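Local coordinates for CELL WALL surface anchor family protein (Streptococcus pneumoniae, PDB 2WW8) that acts as the pilus adhesin RrgA, a surface protein that probably attaches the bacterium to host cells through an integrin-like domain carrying a metal ion, at residues L230-S234 and N235-N239; G614-D617 and P618-T622. All coordinates share one frame; numbering follows the deposited sequence.

Contact 1: residues L230-S234 and N235-N239; sequences LLDNS and NSMSN. With MG (magnesium ion), chain B.
Ser234 and Ser236 both place OG between their own backbone N and carbonyl carbon (chi1 61° and 59°), and these matching torsions turn the two hydroxyl oxygens onto one magnesium ion. Each OG lies 2.2 Å from the metal; the 3.1 Å between Ser234 OG and Ser236 OG is therefore the spacing of two ligands and not a hydrogen bond. Three waters and Asp387 complete six-fold coordination. The sequence Asp-Asn-Ser-Asn-Ser is a DxSxS motif, and the ligand set fits a MIDAS, as in the inserted domains of integrins. Asp232 acts from the second shell: its OD1 takes the Ser234 backbone N in an Asx turn and, on its syn lone pair, the Ser234 hydroxyl, with 2.6 Å from Ser234 OG to Asp232 OD1. That bond directs the proton to Asp232, which probably leaves a lone pair of Ser234 OG for the metal. Asp232 OD2 receives a metal-bound water 2.6 Å away. The turn itself closes where Met237 N donates to Ser234 O (2.9 Å, N-H...O 155°). Bent at chi2 and chi3, the Met237 side chain folds back until CG is 3.5 Å from Asp232 O. The loop leaves the C-terminal end of strand 225-232, which lies between parallel strands 269-275 and 379-386, while Met237 reaches Arg247 and Ala251 on helix 247-263.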
loop_
_atom_site.group_PDB
_atom_site.type_symbol
_atom_site.label_atom_id
_atom_site.label_comp_id
_atom_site.label_asym_id
_atom_site.label_seq_id
_atom_site.Cartn_x
_atom_site.Cartn_y
_atom_site.Cartn_z
ATOM N N LEU A 230 36.162 5.234 7.233
ATOM C CA LEU A 230 36.798 5.823 8.407
ATOM C C LEU A 230 36.165 7.180 8.604
ATOM O O LEU A 230 36.102 7.955 7.664
ATOM C CB LEU A 230 38.274 6.166 8.170
ATOM C CG LEU A 230 39.258 5.034 7.883
ATOM C CD1 LEU A 230 40.673 5.571 7.688
ATOM C CD2 LEU A 230 39.214 4.132 9.119
ATOM N N LEU A 231 35.706 7.468 9.812
ATOM C CA LEU A 231 34.907 8.664 9.977
ATOM C C LEU A 231 35.448 9.474 11.188
ATOM O O LEU A 231 35.448 8.974 12.322
ATOM C CB LEU A 231 33.469 8.242 10.245
ATOM C CG LEU A 231 32.505 9.399 10.623
ATOM C CD1 LEU A 231 32.451 10.486 9.535
ATOM C CD2 LEU A 231 31.045 8.821 10.897
ATOM N N ASP A 232 35.947 10.669 10.907
ATOM C CA ASP A 232 36.444 11.617 11.924
ATOM C C ASP A 232 35.296 12.086 12.830
ATOM O O ASP A 232 34.253 12.587 12.374
ATOM C CB ASP A 232 37.201 12.728 11.130
ATOM C CG ASP A 232 37.789 13.870 11.974
ATOM O OD1 ASP A 232 37.399 14.080 13.147
ATOM O OD2 ASP A 232 38.660 14.544 11.355
ATOM N N ASN A 233 35.452 11.878 14.141
ATOM C CA ASN A 233 34.449 12.355 15.119
ATOM C C ASN A 233 35.156 13.323 16.115
ATOM O O ASN A 233 34.780 13.382 17.298
ATOM C CB ASN A 233 33.765 11.184 15.835
ATOM C CG ASN A 233 32.493 11.576 16.628
ATOM O OD1 ASN A 233 32.418 11.247 17.804
ATOM N ND2 ASN A 233 31.555 12.280 16.038
ATOM N N SER A 234 36.175 14.055 15.646
ATOM C CA SER A 234 36.913 15.014 16.478
ATOM C C SER A 234 35.945 16.175 16.908
ATOM O O SER A 234 34.867 16.368 16.324
ATOM C CB SER A 234 38.159 15.554 15.743
ATOM O OG SER A 234 37.691 16.224 14.569
ATOM N N ASN A 235 36.325 16.946 17.934
ATOM C CA ASN A 235 35.452 17.985 18.503
ATOM C C ASN A 235 34.977 19.013 17.452
ATOM O O ASN A 235 33.837 19.451 17.499
ATOM C CB ASN A 235 36.240 18.727 19.597
ATOM C CG ASN A 235 36.592 17.826 20.771
ATOM O OD1 ASN A 235 35.916 16.835 21.019
ATOM N ND2 ASN A 235 37.661 18.155 21.472
ATOM N N SER A 236 35.864 19.407 16.527
ATOM C CA SER A 236 35.545 20.331 15.444
ATOM C C SER A 236 34.355 19.852 14.608
ATOM O O SER A 236 33.774 20.642 13.871
ATOM C CB SER A 236 36.736 20.438 14.493
ATOM O OG SER A 236 37.084 19.182 13.925
ATOM N N MET A 237 34.029 18.549 14.651
ATOM C CA MET A 237 32.831 18.096 13.903
ATOM C C MET A 237 31.513 18.472 14.572
ATOM O O MET A 237 30.475 18.307 13.979
ATOM C CB MET A 237 32.848 16.563 13.658
ATOM C CG MET A 237 34.068 16.064 12.874
ATOM S SD MET A 237 33.814 16.447 11.128
ATOM C CE MET A 237 32.563 15.255 10.641
ATOM N N SER A 238 31.529 18.883 15.837
ATOM C CA SER A 238 30.337 19.349 16.536
ATOM C C SER A 238 29.409 20.209 15.682
ATOM O O SER A 238 29.859 21.162 15.025
ATOM C CB SER A 238 30.820 20.187 17.741
ATOM O OG SER A 238 29.749 20.971 18.205
ATOM N N ASN A 239 28.109 19.923 15.706
ATOM C CA ASN A 239 27.193 20.414 14.681
ATOM C C ASN A 239 27.085 21.959 14.719
ATOM O O ASN A 239 26.903 22.630 13.672
ATOM C CB ASN A 239 25.825 19.762 14.919
ATOM C CG ASN A 239 25.772 18.344 14.351
ATOM O OD1 ASN A 239 26.385 18.079 13.327
ATOM N ND2 ASN A 239 25.100 17.434 15.020
HETATM MG MG MG B . 38.685 17.788 13.416
HETATM O O HOH W 1 40.009 16.364 12.664
HETATM O O HOH W 2 34.359 14.599 19.884
HETATM O O HOH W 3 39.729 18.401 15.047
HETATM O O HOH W 4 39.425 19.513 12.484
#

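Contact 2: residues G614-D617 and P618-T622; sequences GRFD and PADYT. With CA (calcium ion), chain D.
Asp617 and Asp620 meet around a calcium ion, and this is the tight part of the contact. Asp617 binds through OD1 alone, whereas Asp620 offers both oxygens unequally, OD2 at 2.4 Å and OD1 at 2.8 Å from the metal. The two carboxylate planes stand 85° apart. Asp620 chi1 of -52° sets CG anti to the carbonyl carbon, from where OD2 also accepts Asp617 N from above its carboxylate plane. In return Asp620 N donates to Asp617 O (2.8 Å), closing the turn, and Ala619 N meets the second oxygen, Asp617 OD2, at a longer 3.2 Å. Beside these polar contacts Phe616 CZ comes to 3.3 Å from Tyr621 CD2; the ring planes are only 15° apart but slid, centroids 5.1 Å apart, so overlap is slight. Val652 of strand 651-655 touches both side chains. The other side is looser: Ala619 is exposed, and the exposed Arg615 sends its guanidinium away from the turn, contributing only its backbone O to calcium. Leu610 and Asp613 supply the remaining protein ligands. Three aspartates around one ion imply that calcium offsets carboxylate charges that would probably repel one another without it, tying the loop before strand 621-625 together.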
loop_
_atom_site.group_PDB
_atom_site.type_symbol
_atom_site.label_atom_id
_atom_site.label_comp_id
_atom_site.label_asym_id
_atom_site.label_seq_id
_atom_site.Cartn_x
_atom_site.Cartn_y
_atom_site.Cartn_z
ATOM N N GLY A 614 -17.000 9.024 -24.980
ATOM C CA GLY A 614 -16.623 7.720 -25.486
ATOM C C GLY A 614 -15.237 7.666 -26.113
ATOM O O GLY A 614 -15.009 6.783 -26.926
ATOM N N ARG A 615 -14.315 8.570 -25.783
ATOM C CA ARG A 615 -12.927 8.522 -26.266
ATOM C C ARG A 615 -11.994 8.591 -25.051
ATOM O O ARG A 615 -12.217 9.418 -24.119
ATOM C CB ARG A 615 -12.545 9.742 -27.116
ATOM C CG ARG A 615 -12.883 9.707 -28.602
ATOM C CD ARG A 615 -12.241 10.940 -29.238
ATOM N NE ARG A 615 -12.805 11.305 -30.537
ATOM C CZ ARG A 615 -12.456 10.732 -31.689
ATOM N NH1 ARG A 615 -11.557 9.756 -31.683
ATOM N NH2 ARG A 615 -13.009 11.112 -32.838
ATOM N N PHE A 616 -10.955 7.761 -25.104
ATOM C CA PHE A 616 -9.874 7.776 -24.104
ATOM C C PHE A 616 -9.086 9.083 -24.190
ATOM O O PHE A 616 -8.542 9.414 -25.244
ATOM C CB PHE A 616 -8.897 6.622 -24.308
ATOM C CG PHE A 616 -7.927 6.441 -23.169
ATOM C CD1 PHE A 616 -8.343 5.931 -21.943
ATOM C CD2 PHE A 616 -6.594 6.789 -23.341
ATOM C CE1 PHE A 616 -7.463 5.778 -20.892
ATOM C CE2 PHE A 616 -5.683 6.611 -22.311
ATOM C CZ PHE A 616 -6.105 6.101 -21.089
ATOM N N ASP A 617 -8.997 9.811 -23.079
ATOM C CA ASP A 617 -8.342 11.107 -23.129
ATOM C C ASP A 617 -7.888 11.382 -21.687
ATOM O O ASP A 617 -8.250 10.641 -20.761
ATOM C CB ASP A 617 -9.314 12.165 -23.689
ATOM C CG ASP A 617 -10.181 12.767 -22.588
ATOM O OD1 ASP A 617 -11.075 12.002 -22.168
ATOM O OD2 ASP A 617 -9.973 13.916 -22.088
ATOM N N PRO A 618 -7.136 12.476 -21.474
ATOM C CA PRO A 618 -6.595 12.716 -20.130
ATOM C C PRO A 618 -7.589 12.788 -18.973
ATOM O O PRO A 618 -7.184 12.493 -17.852
ATOM C CB PRO A 618 -5.846 14.048 -20.305
ATOM C CG PRO A 618 -5.448 14.012 -21.799
ATOM C CD PRO A 618 -6.751 13.562 -22.400
ATOM N N ALA A 619 -8.846 13.160 -19.215
ATOM C CA ALA A 619 -9.919 13.027 -18.202
ATOM C C ALA A 619 -10.201 11.609 -17.671
ATOM O O ALA A 619 -10.880 11.494 -16.628
ATOM C CB ALA A 619 -11.237 13.615 -18.724
ATOM N N ASP A 620 -9.735 10.564 -18.365
ATOM C CA ASP A 620 -10.107 9.176 -18.045
ATOM C C ASP A 620 -9.042 8.441 -17.233
ATOM O O ASP A 620 -9.244 7.284 -16.821
ATOM C CB ASP A 620 -10.401 8.394 -19.315
ATOM C CG ASP A 620 -11.401 9.120 -20.163
ATOM O OD1 ASP A 620 -12.332 9.743 -19.583
ATOM O OD2 ASP A 620 -11.215 9.151 -21.401
ATOM N N TYR A 621 -7.914 9.094 -16.965
ATOM C CA TYR A 621 -6.886 8.363 -16.226
ATOM C C TYR A 621 -6.058 9.384 -15.478
ATOM O O TYR A 621 -6.097 10.578 -15.794
ATOM C CB TYR A 621 -5.999 7.533 -17.171
ATOM C CG TYR A 621 -5.127 8.411 -18.075
ATOM C CD1 TYR A 621 -3.841 8.816 -17.650
ATOM C CD2 TYR A 621 -5.603 8.851 -19.314
ATOM C CE1 TYR A 621 -3.061 9.644 -18.466
ATOM C CE2 TYR A 621 -4.841 9.650 -20.129
ATOM C CZ TYR A 621 -3.577 10.038 -19.673
ATOM O OH TYR A 621 -2.805 10.853 -20.465
ATOM N N THR A 622 -5.276 8.909 -14.513
ATOM C CA THR A 622 -4.168 9.711 -14.016
ATOM C C THR A 622 -2.843 8.956 -14.123
ATOM O O THR A 622 -2.801 7.723 -14.001
ATOM C CB THR A 622 -4.374 10.221 -12.551
ATOM O OG1 THR A 622 -4.180 9.167 -11.583
ATOM C CG2 THR A 622 -5.711 10.906 -12.345
HETATM CA CA CA D . -13.016 10.568 -22.158
HETATM O O HOH W 5 -14.031 12.269 -20.708
#

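In the fold
Contact 1 and contact 2 are two metal-bound loops in different parts of an elongated chain, their centres 56 Å apart and their nearest atoms about 40 Å apart, so neither touches the other. Residues 230-239 belong to the integrin-like domain, at the C-terminal end of an inner strand of its parallel sheet; residues 614-622 lie in the Ig-like part, later in the sequence. The ligand sets differ. Three of magnesium's six ligands are waters, which a host ligand could perhaps displace, as in integrins. The calcium of contact 2 has seven protein oxygens and one water, which is more in keeping with a structural role.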